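Local coordinates for protein AtxE2 (Asticcacaulis excentricus, PDB 5TXE) that hydrolyses the isopeptide bond of the lasso peptides astexin-2 and astexin-3, converting these threaded substrates into linear peptides, at residues T653-R658 and A673-W678; P432-Q437 and F659-Q664. The protein carries 1 engineered substitution. One frame throughout, in Å; residues are numbered along the deposited sequence. Where two conformers were deposited one is given.

Contact 1: T653-R658 and A673-W678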
loop_
_atom_site.group_PDB
_atom_site.type_symbol
_atom_site.label_atom_id
_atom_site.label_comp_id
_atom_site.label_asym_id
_atom_site.label_seq_id
_atom_site.Cartn_x
_atom_site.Cartn_y
_atom_site.Cartn_z
ATOM N N THR A 653 -6.374 8.220 18.071
ATOM C CA THR A 653 -6.647 6.829 18.135
ATOM C C THR A 653 -6.042 6.212 19.419
ATOM O O THR A 653 -6.684 5.403 20.069
ATOM C CB THR A 653 -6.097 6.125 16.909
ATOM O OG1 THR A 653 -6.994 6.374 15.842
ATOM C CG2 THR A 653 -6.025 4.627 17.130
ATOM N N ILE A 654 -4.843 6.651 19.811
ATOM C CA ILE A 654 -4.275 6.236 21.099
ATOM C C ILE A 654 -5.135 6.732 22.240
ATOM O O ILE A 654 -5.448 5.971 23.158
ATOM C CB ILE A 654 -2.844 6.717 21.256
ATOM C CG1 ILE A 654 -1.967 5.944 20.309
ATOM C CG2 ILE A 654 -2.313 6.496 22.659
ATOM C CD1 ILE A 654 -0.595 6.549 20.121
ATOM N N ASP A 655 -5.562 7.984 22.192
ATOM C CA ASP A 655 -6.365 8.503 23.272
ATOM C C ASP A 655 -7.663 7.698 23.381
ATOM O O ASP A 655 -8.179 7.447 24.470
ATOM C CB ASP A 655 -6.762 9.960 23.043
ATOM C CG ASP A 655 -5.603 10.954 23.128
ATOM O OD1 ASP A 655 -4.488 10.580 23.539
ATOM O OD2 ASP A 655 -5.801 12.133 22.744
ATOM N N TRP A 656 -8.226 7.359 22.240
ATOM C CA TRP A 656 -9.507 6.693 22.230
ATOM C C TRP A 656 -9.389 5.343 22.927
ATOM O O TRP A 656 -10.224 5.018 23.774
ATOM C CB TRP A 656 -9.980 6.504 20.814
ATOM C CG TRP A 656 -11.245 5.820 20.587
ATOM C CD1 TRP A 656 -11.393 4.547 20.149
ATOM C CD2 TRP A 656 -12.537 6.379 20.596
ATOM N NE1 TRP A 656 -12.703 4.252 19.932
ATOM C CE2 TRP A 656 -13.442 5.361 20.209
ATOM C CE3 TRP A 656 -13.044 7.625 20.935
ATOM C CZ2 TRP A 656 -14.801 5.550 20.170
ATOM C CZ3 TRP A 656 -14.430 7.823 20.848
ATOM C CH2 TRP A 656 -15.278 6.823 20.427
ATOM N N PHE A 657 -8.416 4.543 22.510
ATOM C CA PHE A 657 -8.219 3.243 23.152
ATOM C C PHE A 657 -7.795 3.330 24.633
ATOM O O PHE A 657 -8.272 2.553 25.456
ATOM C CB PHE A 657 -7.285 2.390 22.352
ATOM C CG PHE A 657 -7.896 1.829 21.085
ATOM C CD1 PHE A 657 -9.082 1.182 21.119
ATOM C CD2 PHE A 657 -7.311 2.050 19.877
ATOM C CE1 PHE A 657 -9.668 0.722 19.959
ATOM C CE2 PHE A 657 -7.864 1.572 18.707
ATOM C CZ PHE A 657 -9.025 0.878 18.753
ATOM N N ARG A 658 -6.990 4.311 25.003
ATOM C CA ARG A 658 -6.696 4.523 26.423
ATOM C C ARG A 658 -7.944 4.845 27.219
ATOM O O ARG A 658 -8.108 4.370 28.353
ATOM C CB ARG A 658 -5.692 5.634 26.648
ATOM C CG ARG A 658 -4.305 5.262 26.208
ATOM C CD ARG A 658 -3.278 6.371 26.512
ATOM N NE ARG A 658 -2.977 6.392 27.929
ATOM C CZ ARG A 658 -2.979 7.454 28.728
ATOM N NH1 ARG A 658 -3.184 8.691 28.280
ATOM N NH2 ARG A 658 -2.716 7.262 30.008
ATOM N N ALA A 673 -11.811 19.262 26.030
ATOM C CA ALA A 673 -13.092 19.214 25.293
ATOM C C ALA A 673 -13.340 17.834 24.679
ATOM O O ALA A 673 -14.463 17.361 24.618
ATOM C CB ALA A 673 -13.126 20.284 24.208
ATOM N N GLN A 674 -12.277 17.192 24.224
ATOM C CA GLN A 674 -12.393 15.857 23.658
ATOM C C GLN A 674 -12.880 14.888 24.713
ATOM O O GLN A 674 -13.817 14.160 24.490
ATOM C CB GLN A 674 -11.051 15.427 23.102
ATOM C CG GLN A 674 -10.833 13.933 22.922
ATOM C CD GLN A 674 -9.397 13.657 22.478
ATOM O OE1 GLN A 674 -9.073 13.869 21.330
ATOM N NE2 GLN A 674 -8.563 13.184 23.374
ATOM N N TYR A 675 -12.274 14.903 25.887
ATOM C CA TYR A 675 -12.759 14.031 26.974
ATOM C C TYR A 675 -14.150 14.390 27.536
ATOM O O TYR A 675 -14.923 13.489 27.927
ATOM C CB TYR A 675 -11.713 13.931 28.089
ATOM C CG TYR A 675 -10.452 13.216 27.623
ATOM C CD1 TYR A 675 -10.465 11.844 27.272
ATOM C CD2 TYR A 675 -9.254 13.891 27.527
ATOM C CE1 TYR A 675 -9.305 11.196 26.829
ATOM C CE2 TYR A 675 -8.099 13.264 27.087
ATOM C CZ TYR A 675 -8.125 11.901 26.753
ATOM O OH TYR A 675 -6.942 11.327 26.379
ATOM N N ASP A 676 -14.527 15.659 27.518
ATOM C CA ASP A 676 -15.960 15.979 27.791
ATOM C C ASP A 676 -16.888 15.217 26.852
ATOM O O ASP A 676 -17.866 14.596 27.261
ATOM C CB ASP A 676 -16.251 17.489 27.655
ATOM C CG ASP A 676 -15.589 18.337 28.761
ATOM O OD1 ASP A 676 -15.155 17.763 29.805
ATOM O OD2 ASP A 676 -15.480 19.574 28.567
ATOM N N ARG A 677 -16.592 15.269 25.565
ATOM C CA ARG A 677 -17.411 14.610 24.591
ATOM C C ARG A 677 -17.441 13.099 24.827
ATOM O O ARG A 677 -18.473 12.483 24.771
ATOM C CB ARG A 677 -16.781 14.841 23.241
ATOM C CG ARG A 677 -17.539 15.697 22.272
ATOM C CD ARG A 677 -16.905 15.502 20.909
ATOM N NE ARG A 677 -15.758 16.326 20.902
ATOM C CZ ARG A 677 -14.519 16.052 20.524
ATOM N NH1 ARG A 677 -14.110 14.886 20.030
ATOM N NH2 ARG A 677 -13.668 17.057 20.623
ATOM N N TRP A 678 -16.285 12.504 25.082
ATOM C CA TRP A 678 -16.217 11.070 25.212
ATOM C C TRP A 678 -16.853 10.606 26.535
ATOM O O TRP A 678 -17.488 9.543 26.591
ATOM C CB TRP A 678 -14.782 10.590 25.092
ATOM C CG TRP A 678 -14.157 10.847 23.757
ATOM C CD1 TRP A 678 -14.761 11.350 22.653
ATOM C CD2 TRP A 678 -12.812 10.612 23.402
ATOM N NE1 TRP A 678 -13.877 11.451 21.634
ATOM C CE2 TRP A 678 -12.652 11.034 22.077
ATOM C CE3 TRP A 678 -11.710 10.095 24.081
ATOM C CZ2 TRP A 678 -11.475 10.909 21.399
ATOM C CZ3 TRP A 678 -10.499 9.992 23.379
ATOM C CH2 TRP A 678 -10.406 10.372 22.064
HETATM O O HOH W 1 -7.324 8.603 26.558
#

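Contact 2: P432-Q437 and F659-Q664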
loop_
_atom_site.group_PDB
_atom_site.type_symbol
_atom_site.label_atom_id
_atom_site.label_comp_id
_atom_site.label_asym_id
_atom_site.label_seq_id
_atom_site.Cartn_x
_atom_site.Cartn_y
_atom_site.Cartn_z
ATOM N N PRO A 432 -4.757 -5.015 27.781
ATOM C CA PRO A 432 -5.725 -4.721 26.716
ATOM C C PRO A 432 -5.036 -4.878 25.362
ATOM O O PRO A 432 -3.820 -4.750 25.237
ATOM C CB PRO A 432 -6.121 -3.284 26.999
ATOM C CG PRO A 432 -4.885 -2.672 27.600
ATOM C CD PRO A 432 -4.283 -3.796 28.459
ATOM N N LEU A 433 -5.805 -5.255 24.374
ATOM C CA LEU A 433 -5.305 -5.533 23.069
ATOM C C LEU A 433 -5.895 -4.590 22.032
ATOM O O LEU A 433 -7.117 -4.317 22.030
ATOM C CB LEU A 433 -5.730 -6.943 22.712
ATOM C CG LEU A 433 -5.342 -7.454 21.311
ATOM C CD1 LEU A 433 -3.865 -7.529 21.068
ATOM C CD2 LEU A 433 -5.961 -8.809 21.042
ATOM N N VAL A 434 -5.059 -4.166 21.098
ATOM C CA VAL A 434 -5.538 -3.422 19.929
ATOM C C VAL A 434 -5.093 -4.159 18.675
ATOM O O VAL A 434 -3.920 -4.531 18.535
ATOM C CB VAL A 434 -4.975 -1.990 19.914
ATOM C CG1 VAL A 434 -5.329 -1.304 18.604
ATOM C CG2 VAL A 434 -5.503 -1.226 21.115
ATOM N N ILE A 435 -6.025 -4.352 17.757
ATOM C CA ILE A 435 -5.762 -5.051 16.498
ATOM C C ILE A 435 -5.622 -4.030 15.362
ATOM O O ILE A 435 -6.511 -3.179 15.177
ATOM C CB ILE A 435 -6.878 -6.033 16.189
ATOM C CG1 ILE A 435 -7.011 -7.055 17.326
ATOM C CG2 ILE A 435 -6.588 -6.733 14.909
ATOM C CD1 ILE A 435 -8.279 -7.876 17.249
ATOM N N VAL A 436 -4.485 -4.110 14.656
ATOM C CA VAL A 436 -4.162 -3.299 13.504
ATOM C C VAL A 436 -4.113 -4.240 12.285
ATOM O O VAL A 436 -3.514 -5.311 12.374
ATOM C CB VAL A 436 -2.854 -2.591 13.691
ATOM C CG1 VAL A 436 -2.451 -1.794 12.480
ATOM C CG2 VAL A 436 -2.919 -1.707 14.879
ATOM N N GLN A 437 -4.734 -3.842 11.167
ATOM C CA GLN A 437 -4.820 -4.647 9.977
ATOM C C GLN A 437 -4.201 -3.940 8.734
ATOM O O GLN A 437 -3.979 -2.740 8.763
ATOM C CB GLN A 437 -6.292 -4.919 9.669
ATOM C CG GLN A 437 -7.155 -5.311 10.830
ATOM C CD GLN A 437 -8.565 -5.607 10.364
ATOM O OE1 GLN A 437 -8.808 -6.603 9.667
ATOM N NE2 GLN A 437 -9.496 -4.731 10.701
ATOM N N PHE A 659 -8.847 5.628 26.628
ATOM C CA PHE A 659 -10.062 6.017 27.298
ATOM C C PHE A 659 -10.976 4.806 27.502
ATOM O O PHE A 659 -11.423 4.570 28.616
ATOM C CB PHE A 659 -10.789 7.172 26.546
ATOM C CG PHE A 659 -12.105 7.619 27.174
ATOM C CD1 PHE A 659 -12.130 8.536 28.171
ATOM C CD2 PHE A 659 -13.293 7.079 26.755
ATOM C CE1 PHE A 659 -13.331 8.907 28.765
ATOM C CE2 PHE A 659 -14.487 7.467 27.302
ATOM C CZ PHE A 659 -14.509 8.380 28.303
ATOM N N TRP A 660 -11.276 4.059 26.447
ATOM C CA TRP A 660 -12.251 3.027 26.546
ATOM C C TRP A 660 -11.706 1.748 27.066
ATOM O O TRP A 660 -12.461 1.007 27.692
ATOM C CB TRP A 660 -12.868 2.722 25.222
ATOM C CG TRP A 660 -13.645 3.876 24.660
ATOM C CD1 TRP A 660 -13.263 4.710 23.653
ATOM C CD2 TRP A 660 -14.956 4.266 25.043
ATOM N NE1 TRP A 660 -14.282 5.598 23.370
ATOM C CE2 TRP A 660 -15.326 5.346 24.226
ATOM C CE3 TRP A 660 -15.853 3.806 26.016
ATOM C CZ2 TRP A 660 -16.540 5.973 24.342
ATOM C CZ3 TRP A 660 -17.064 4.431 26.142
ATOM C CH2 TRP A 660 -17.396 5.521 25.304
ATOM N N LEU A 661 -10.435 1.434 26.807
ATOM C CA LEU A 661 -9.880 0.158 27.246
ATOM C C LEU A 661 -9.035 0.233 28.490
ATOM O O LEU A 661 -8.822 -0.792 29.075
ATOM C CB LEU A 661 -9.036 -0.504 26.167
ATOM C CG LEU A 661 -9.710 -0.708 24.827
ATOM C CD1 LEU A 661 -8.717 -1.310 23.841
ATOM C CD2 LEU A 661 -10.945 -1.561 24.853
ATOM N N MET A 662 -8.529 1.417 28.878
ATOM C CA MET A 662 -7.790 1.599 30.124
ATOM C C MET A 662 -8.462 2.559 31.106
ATOM O O MET A 662 -7.969 2.685 32.208
ATOM C CB MET A 662 -6.359 2.114 29.850
ATOM C CG MET A 662 -5.446 1.120 29.129
ATOM S SD MET A 662 -3.912 1.906 28.708
ATOM C CE MET A 662 -2.931 0.603 28.054
ATOM N N ASP A 663 -9.585 3.199 30.737
ATOM C CA ASP A 663 -10.236 4.209 31.567
ATOM C C ASP A 663 -9.254 5.318 31.952
ATOM O O ASP A 663 -9.299 5.826 33.037
ATOM C CB ASP A 663 -10.890 3.545 32.798
ATOM C CG ASP A 663 -11.952 2.460 32.411
ATOM O OD1 ASP A 663 -12.654 2.605 31.375
ATOM O OD2 ASP A 663 -12.073 1.457 33.150
ATOM N N GLN A 664 -8.356 5.666 31.039
ATOM C CA GLN A 664 -7.386 6.717 31.293
ATOM C C GLN A 664 -7.533 7.857 30.318
ATOM O O GLN A 664 -7.874 7.649 29.147
ATOM C CB GLN A 664 -5.980 6.178 31.113
ATOM C CG GLN A 664 -5.397 5.604 32.398
ATOM C CD GLN A 664 -4.229 4.700 32.101
ATOM O OE1 GLN A 664 -3.575 4.837 31.065
ATOM N NE2 GLN A 664 -3.970 3.751 32.989
#

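Contact 1: T653-R658 and A673-W678
This is a buried helix-helix contact in the hydrolase domain, where the last two helices of the chain, 643-662 and 672-684, cross at -43° with local axes 11.8 Å apart. So wide a gap is bridged by large side chains. The six-membered ring of Trp656, its CG anti to the backbone N (chi1 179°), drives its edge into the face of Trp678 in a T-shaped stack with planes at 90°; Trp656 CE3 lies 3.6 Å from Trp678 CE2. Gln674 CG touches the opposite face of the Trp678 indole, toward its rim. The extended Gln674 side chain gives a nearly straight hydrogen bond from NE2 to Asp655 OD2 (3.0 Å), arriving from above the carboxylate plane. Asp655 OD2 also forms a salt bridge with Lys671. A water donates to Asp655 O and accepts from Tyr675 OH (2.8 Å from the water oxygen), while the same hydroxyl is also hydrogen-bonded by the backbone N-H of Asp666. An alanine in place of Trp678 would probably loosen the helix pair, losing both the aromatic stack and the NE1 hydrogen bond to Glu629. Beyond the pair, Trp656 rests on Val547 of strand 545-548, and Ile654 packs on helix 454-459.

Contact 2: P432-Q437 and F659-Q664
Strand 431-436 meets the C-terminal end of helix 643-662 near the strand's start, with the CA atoms of Pro432 and Leu661 6.4 Å apart; farther along, from Ile435 onward, the strand makes no contact with 659-664. The side chains that meet are all apolar. Leu661, whose CB points at the strand, has CG anti to its carbonyl carbon (chi1 -54°) and an extended second torsion (chi2 177°). Leu661 CB faces the proline ring, 4.1 Å from Pro432 CB, while the branch carrying CD1 reaches along the strand. Leu661 CD1 lies 3.9 Å from Leu433 O and 4.2 Å from Val434 CG2, so one leucine spans three consecutive strand residues. Met662 comes to the same proline through a different part of the ring. Its chain is extended beyond CG, crosses the ring at about a right angle, and sets the terminal methyl Met662 CE 3.8 Å from Pro432 CG. The ring is thus held at CB by Leu661 and at CG by Met662. Phe462, in the loop leading into strand 463-467, also touches Pro432, Val434 and Met662 and so completes the apolar cluster. The Leu661 carbonyl at this helix end is hydrogen-bonded by Arg520 NH1, and Arg520 is also tied by backbone hydrogen bonding to Leu433, a second link between helix and strand. Asp663 then leaves helical geometry with a positive phi (54°). Strand 431-436 is an inner strand of the mixed eight-stranded sheet, with 463-467 and 521-525 as its neighbours. A C-terminal helix packed across one face of such a sheet is characteristic of the alpha/beta-hydrolase fold of prolyl oligopeptidases; the contact is plain structural packing away from the catalytic residues.

Contacts 1 and 2 share helix 643-662 and have centres about 11 Å apart, on the same side of the chain's centre. Along the chain their segments alternate: strand segment 432-437 comes first, then 653-658 and 659-664 follow directly on one helix, and 673-678 closes the series. The shared helix lies between the central sheet and the final helix: its Phe657 and Leu661 meet strand 431-436, while Asp655 and Trp656 meet helix 672-684. Further packing connects the two sites, with Phe659 against Tyr675 and the backbone of Trp678. A probable hydrogen bond also runs from Arg658 to Gln664. Together the two contacts join the sheet, helix 643-662 and helix 672-684 in that order.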